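Long-range contacts in TCR beta chain (Gallus gallus, PDB 6LIR), which forms the beta subunit of a chicken alpha-beta T-cell receptor and probably helps recognise antigen presented by MHC molecules: residues N81-Y86 with R106-G111; G39-Y44 with G55-G60. One frame throughout, in Å; residues are numbered along the deposited sequence.

In the fold
Both interactions lie in the N-terminal V-set immunoglobulin domain, with centres about 14 Å apart, and both reach the same six-strand sheet. Along the chain they come in series: interaction 2 (39-44 with 55-60) closes before interaction 1 (81-86 with 106-111) opens. Interaction 1 pairs strands 84-91 and 100-110, whereas interaction 2 lays the loop after edge strand 51-54 against strand 40-46; strand 28-34 separates 84-91 from 40-46 in the sheet. They nevertheless touch directly. His82 NE2 makes a probable hydrogen bond of 3.1 Å to Gly60 O, and Tyr86 CD2 packs 3.6 Å from Ile43 CD1, so the two contacts are joined directly within the same variable domain.

Interaction 1 (N81-Y86 with R106-G111); sequences NHSAIY and RLTVLG
The guanidinium of Arg106 has Thr108 OG1 over one face, 3.9 Å above the plane and displaced toward the rim, while Ala84 O lies at its edge, near the plane. Arg106 bends at chi2, and its CD crosses Ile85 CG1 at 3.6 Å. The Tyr86 ring meets Leu107 obliquely, CE1 standing 3.7 Å from CB. Its hydroxyl donates to His82 O at 2.5 Å, on a lone pair in the carbonyl plane (132° at O). This bond to the backbone four residues earlier is the tyrosine corner characteristic of immunoglobulin variable domains. A phenylalanine here would lack the hydroxyl and with it the bonds to His82 O and Tyr61 OH, which would probably loosen the hold on the turn before the strand.

Backbone pairing is antiparallel: Ala84 N reaches Leu107 O at 3.0 Å, and Leu107 N returns to Ala84 O at 2.9 Å, nearly along the C=O axis (177°). Beyond this pair a side chain takes over from the backbone, as Val109 N donates to Ser83 OG at 2.9 Å in a fairly straight bond (166° at H).

Strand 84-91 is flanked by 28-34 and 100-110, and the latter is bordered by 7-11. Tyr86 packs on Leu73 and Ile75 of strand 70-75 in the facing sheet, whereas Arg106 NH2 forms a salt bridge to Asp149, tying this hairpin to the constant domain.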
loop_
_atom_site.group_PDB
_atom_site.type_symbol
_atom_site.label_atom_id
_atom_site.label_comp_id
_atom_site.label_asym_id
_atom_site.label_seq_id
_atom_site.Cartn_x
_atom_site.Cartn_y
_atom_site.Cartn_z
ATOM N N ASN B 81 3.531 -13.637 17.305
ATOM C CA ASN B 81 4.474 -12.538 17.373
ATOM C C ASN B 81 5.355 -12.397 16.122
ATOM O O ASN B 81 5.912 -11.315 15.900
ATOM C CB ASN B 81 5.320 -12.825 18.625
ATOM C CG ASN B 81 6.585 -12.016 18.704
ATOM O OD1 ASN B 81 7.642 -12.570 19.033
ATOM N ND2 ASN B 81 6.490 -10.716 18.504
ATOM N N HIS B 82 5.471 -13.435 15.282
ATOM C CA HIS B 82 6.184 -13.309 14.005
ATOM C C HIS B 82 5.417 -12.552 12.917
ATOM O O HIS B 82 6.043 -12.097 11.952
ATOM C CB HIS B 82 6.621 -14.687 13.510
ATOM C CG HIS B 82 7.791 -15.225 14.271
ATOM N ND1 HIS B 82 7.680 -16.279 15.150
ATOM C CD2 HIS B 82 9.079 -14.812 14.340
ATOM C CE1 HIS B 82 8.853 -16.509 15.710
ATOM N NE2 HIS B 82 9.722 -15.634 15.235
ATOM N N SER B 83 4.096 -12.413 13.026
ATOM C CA SER B 83 3.319 -11.867 11.915
ATOM C C SER B 83 3.664 -10.401 11.682
ATOM O O SER B 83 3.590 -9.578 12.601
ATOM C CB SER B 83 1.826 -12.026 12.190
ATOM O OG SER B 83 1.498 -13.380 12.455
ATOM N N ALA B 84 4.023 -10.076 10.444
ATOM C CA ALA B 84 4.615 -8.782 10.128
ATOM C C ALA B 84 4.806 -8.687 8.620
ATOM O O ALA B 84 4.588 -9.653 7.881
ATOM C CB ALA B 84 5.946 -8.571 10.847
ATOM N N ILE B 85 5.224 -7.507 8.175
ATOM C CA ILE B 85 5.784 -7.336 6.842
ATOM C C ILE B 85 7.294 -7.247 6.995
ATOM O O ILE B 85 7.803 -6.443 7.787
ATOM C CB ILE B 85 5.224 -6.086 6.142
ATOM C CG1 ILE B 85 3.697 -6.132 6.100
ATOM C CG2 ILE B 85 5.786 -5.971 4.729
ATOM C CD1 ILE B 85 3.071 -4.975 5.343
ATOM N N TYR B 86 8.011 -8.082 6.254
ATOM C CA TYR B 86 9.458 -8.194 6.369
ATOM C C TYR B 86 10.084 -7.540 5.151
ATOM O O TYR B 86 9.677 -7.818 4.018
ATOM C CB TYR B 86 9.899 -9.660 6.465
ATOM C CG TYR B 86 9.534 -10.340 7.765
ATOM C CD1 TYR B 86 8.226 -10.720 8.028
ATOM C CD2 TYR B 86 10.499 -10.604 8.727
ATOM C CE1 TYR B 86 7.886 -11.341 9.212
ATOM C CE2 TYR B 86 10.168 -11.230 9.919
ATOM C CZ TYR B 86 8.858 -11.593 10.153
ATOM O OH TYR B 86 8.510 -12.211 11.334
ATOM N N ARG B 106 4.890 -10.248 3.199
ATOM C CA ARG B 106 3.861 -10.255 4.224
ATOM C C ARG B 106 3.748 -11.670 4.767
ATOM O O ARG B 106 3.370 -12.596 4.041
ATOM C CB ARG B 106 2.509 -9.784 3.704
ATOM C CG ARG B 106 1.410 -10.011 4.733
ATOM C CD ARG B 106 1.292 -8.845 5.702
ATOM N NE ARG B 106 -0.045 -8.738 6.283
ATOM C CZ ARG B 106 -0.339 -9.044 7.543
ATOM N NH1 ARG B 106 0.611 -9.482 8.365
ATOM N NH2 ARG B 106 -1.585 -8.914 7.986
ATOM N N LEU B 107 4.084 -11.826 6.038
ATOM C CA LEU B 107 4.091 -13.114 6.705
ATOM C C LEU B 107 2.992 -13.113 7.753
ATOM O O LEU B 107 2.884 -12.172 8.548
ATOM C CB LEU B 107 5.454 -13.374 7.351
ATOM C CG LEU B 107 5.801 -14.780 7.840
ATOM C CD1 LEU B 107 7.259 -15.084 7.550
ATOM C CD2 LEU B 107 5.524 -14.908 9.324
ATOM N N THR B 108 2.175 -14.157 7.745
ATOM C CA THR B 108 1.123 -14.338 8.733
ATOM C C THR B 108 1.314 -15.699 9.380
ATOM O O THR B 108 1.450 -16.708 8.680
ATOM C CB THR B 108 -0.271 -14.240 8.097
ATOM O OG1 THR B 108 -0.315 -13.127 7.194
ATOM C CG2 THR B 108 -1.338 -14.052 9.165
ATOM N N VAL B 109 1.332 -15.730 10.707
ATOM C CA VAL B 109 1.450 -16.976 11.451
ATOM C C VAL B 109 0.071 -17.332 11.978
ATOM O O VAL B 109 -0.528 -16.569 12.747
ATOM C CB VAL B 109 2.466 -16.861 12.594
ATOM C CG1 VAL B 109 2.441 -18.123 13.445
ATOM C CG2 VAL B 109 3.856 -16.617 12.041
ATOM N N LEU B 110 -0.440 -18.478 11.551
ATOM C CA LEU B 110 -1.777 -18.926 11.897
ATOM C C LEU B 110 -1.768 -19.944 13.034
ATOM O O LEU B 110 -0.754 -20.567 13.354
ATOM C CB LEU B 110 -2.481 -19.503 10.668
ATOM C CG LEU B 110 -3.067 -18.432 9.743
ATOM C CD1 LEU B 110 -4.230 -18.991 8.944
ATOM C CD2 LEU B 110 -3.496 -17.191 10.530
ATOM N N GLY B 111 -2.935 -20.090 13.644
ATOM C CA GLY B 111 -3.165 -21.176 14.573
ATOM C C GLY B 111 -3.239 -22.511 13.853
ATOM O O GLY B 111 -3.709 -22.605 12.720
#

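Interaction 2 (G39-Y44 with G55-G60)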
loop_
_atom_site.group_PDB
_atom_site.type_symbol
_atom_site.label_atom_id
_atom_site.label_comp_id
_atom_site.label_asym_id
_atom_site.label_seq_id
_atom_site.Cartn_x
_atom_site.Cartn_y
_atom_site.Cartn_z
ATOM N N GLY B 39 7.361 1.339 13.299
ATOM C CA GLY B 39 8.426 1.708 12.382
ATOM C C GLY B 39 9.070 0.526 11.686
ATOM O O GLY B 39 8.414 -0.470 11.352
ATOM N N LEU B 40 10.377 0.645 11.455
ATOM C CA LEU B 40 11.191 -0.386 10.820
ATOM C C LEU B 40 12.298 -0.783 11.783
ATOM O O LEU B 40 13.131 0.053 12.147
ATOM C CB LEU B 40 11.792 0.112 9.504
ATOM C CG LEU B 40 10.862 0.312 8.308
ATOM C CD1 LEU B 40 11.577 1.102 7.223
ATOM C CD2 LEU B 40 10.375 -1.023 7.768
ATOM N N GLN B 41 12.325 -2.051 12.179
ATOM C CA GLN B 41 13.268 -2.523 13.181
ATOM C C GLN B 41 14.172 -3.587 12.578
ATOM O O GLN B 41 13.688 -4.569 12.002
ATOM C CB GLN B 41 12.532 -3.081 14.399
ATOM C CG GLN B 41 11.552 -2.109 15.021
ATOM C CD GLN B 41 10.845 -2.691 16.226
ATOM O OE1 GLN B 41 9.618 -2.794 16.248
ATOM N NE2 GLN B 41 11.616 -3.075 17.238
ATOM N N LEU B 42 15.479 -3.377 12.708
ATOM C CA LEU B 42 16.475 -4.317 12.207
ATOM C C LEU B 42 16.409 -5.645 12.954
ATOM O O LEU B 42 16.598 -5.695 14.175
ATOM C CB LEU B 42 17.875 -3.720 12.302
ATOM C CG LEU B 42 18.896 -4.564 11.534
ATOM C CD1 LEU B 42 18.917 -4.176 10.067
ATOM C CD2 LEU B 42 20.281 -4.434 12.145
ATOM N N ILE B 43 16.144 -6.717 12.214
ATOM C CA ILE B 43 16.153 -8.073 12.759
ATOM C C ILE B 43 17.552 -8.666 12.721
ATOM O O ILE B 43 18.063 -9.154 13.733
ATOM C CB ILE B 43 15.162 -8.961 11.982
ATOM C CG1 ILE B 43 13.791 -8.292 11.885
ATOM C CG2 ILE B 43 15.052 -10.334 12.634
ATOM C CD1 ILE B 43 12.832 -9.045 10.995
ATOM N N TYR B 44 18.179 -8.632 11.550
ATOM C CA TYR B 44 19.495 -9.208 11.327
ATOM C C TYR B 44 20.121 -8.459 10.166
ATOM O O TYR B 44 19.422 -8.062 9.230
ATOM C CB TYR B 44 19.402 -10.700 10.984
ATOM C CG TYR B 44 19.839 -11.660 12.068
ATOM C CD1 TYR B 44 21.184 -11.939 12.277
ATOM C CD2 TYR B 44 18.905 -12.306 12.864
ATOM C CE1 TYR B 44 21.586 -12.827 13.262
ATOM C CE2 TYR B 44 19.295 -13.194 13.852
ATOM C CZ TYR B 44 20.637 -13.451 14.046
ATOM O OH TYR B 44 21.028 -14.333 15.027
ATOM N N GLY B 55 20.125 -8.087 15.449
ATOM C CA GLY B 55 19.527 -6.797 15.724
ATOM C C GLY B 55 18.983 -6.735 17.137
ATOM O O GLY B 55 19.306 -7.563 17.992
ATOM N N ASP B 56 18.119 -5.747 17.381
ATOM C CA ASP B 56 17.504 -5.620 18.701
ATOM C C ASP B 56 16.423 -6.664 18.931
ATOM O O ASP B 56 16.170 -7.046 20.078
ATOM C CB ASP B 56 16.920 -4.223 18.906
ATOM C CG ASP B 56 17.852 -3.316 19.680
ATOM O OD1 ASP B 56 18.474 -3.797 20.652
ATOM O OD2 ASP B 56 17.984 -2.133 19.300
ATOM N N ILE B 57 15.774 -7.127 17.865
ATOM C CA ILE B 57 14.574 -7.947 17.972
ATOM C C ILE B 57 14.860 -9.324 17.391
ATOM O O ILE B 57 13.959 -9.996 16.876
ATOM C CB ILE B 57 13.377 -7.287 17.266
ATOM C CG1 ILE B 57 13.713 -6.994 15.804
ATOM C CG2 ILE B 57 12.973 -6.010 17.983
ATOM C CD1 ILE B 57 12.506 -6.644 14.967
ATOM N N HIS B 58 16.122 -9.753 17.478
ATOM C CA HIS B 58 16.549 -10.980 16.820
ATOM C C HIS B 58 16.022 -12.236 17.500
ATOM O O HIS B 58 16.003 -13.298 16.869
ATOM C CB HIS B 58 18.076 -11.042 16.801
ATOM C CG HIS B 58 18.675 -11.342 18.141
ATOM N ND1 HIS B 58 18.817 -12.626 18.625
ATOM C CD2 HIS B 58 19.148 -10.523 19.110
ATOM C CE1 HIS B 58 19.359 -12.585 19.828
ATOM N NE2 HIS B 58 19.572 -11.320 20.146
ATOM N N THR B 59 15.605 -12.146 18.764
ATOM C CA THR B 59 15.074 -13.310 19.466
ATOM C C THR B 59 13.887 -13.895 18.716
ATOM O O THR B 59 12.856 -13.235 18.550
ATOM C CB THR B 59 14.680 -12.945 20.895
ATOM O OG1 THR B 59 15.858 -12.606 21.636
ATOM C CG2 THR B 59 13.996 -14.126 21.566
ATOM N N GLY B 60 14.037 -15.136 18.261
ATOM C CA GLY B 60 13.064 -15.767 17.397
ATOM C C GLY B 60 13.524 -15.902 15.966
ATOM O O GLY B 60 12.765 -16.416 15.135
#
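From Gln41 onward, strand 40-46 packs against the loop that follows strand 51-54. Gln41 points its CB at this loop and meets Ile57 at about a right angle, CB lying 3.6 Å from CD1. At Leu42 the backbone carries the contact: its carbonyl O receives a CA-H...O approach from Gly55 CA at 3.5 Å (158° at H), and Ile57 CG1 comes to 3.6 Å from the same oxygen.

Ile43 contributes both backbone and side chain. Its O accepts the N-H of Gly55 at 2.9 Å, in a bent bond (140° at H) whose donor stands 48° out of the carbonyl plane and so is not on a lone pair. The Ile43 side chain crosses Ile57 obliquely, with CG1 3.7 Å from CD1. Ile57 reaches this place with its own CG1 in the crowded position between backbone N and carbonyl carbon, which sends CD1 between Gln41 CB and Ile43 CG1. Ile43 and Tyr44 both face Trp31 of strand 28-34, a classic beta bulge. Last comes Tyr44, whose CE2 is 3.8 Å from His58 CB; the imidazole of His58 is turned so that Gly55 O lies in its plane, at the edge.

Gly55 is sterically required in this arrangement, because a beta carbon built on it would fall 2.1 Å from Leu42 O. Asp56 directs its carboxylate to a salt bridge with Lys96 of the TCR alpha chain, placing the loop at the interface between subunits. With the packing of Ile57 and of His58 on Tyr44 added to the Gly55 contacts, the loop is held within the two segments by shape and one bent hydrogen bond rather than by charge.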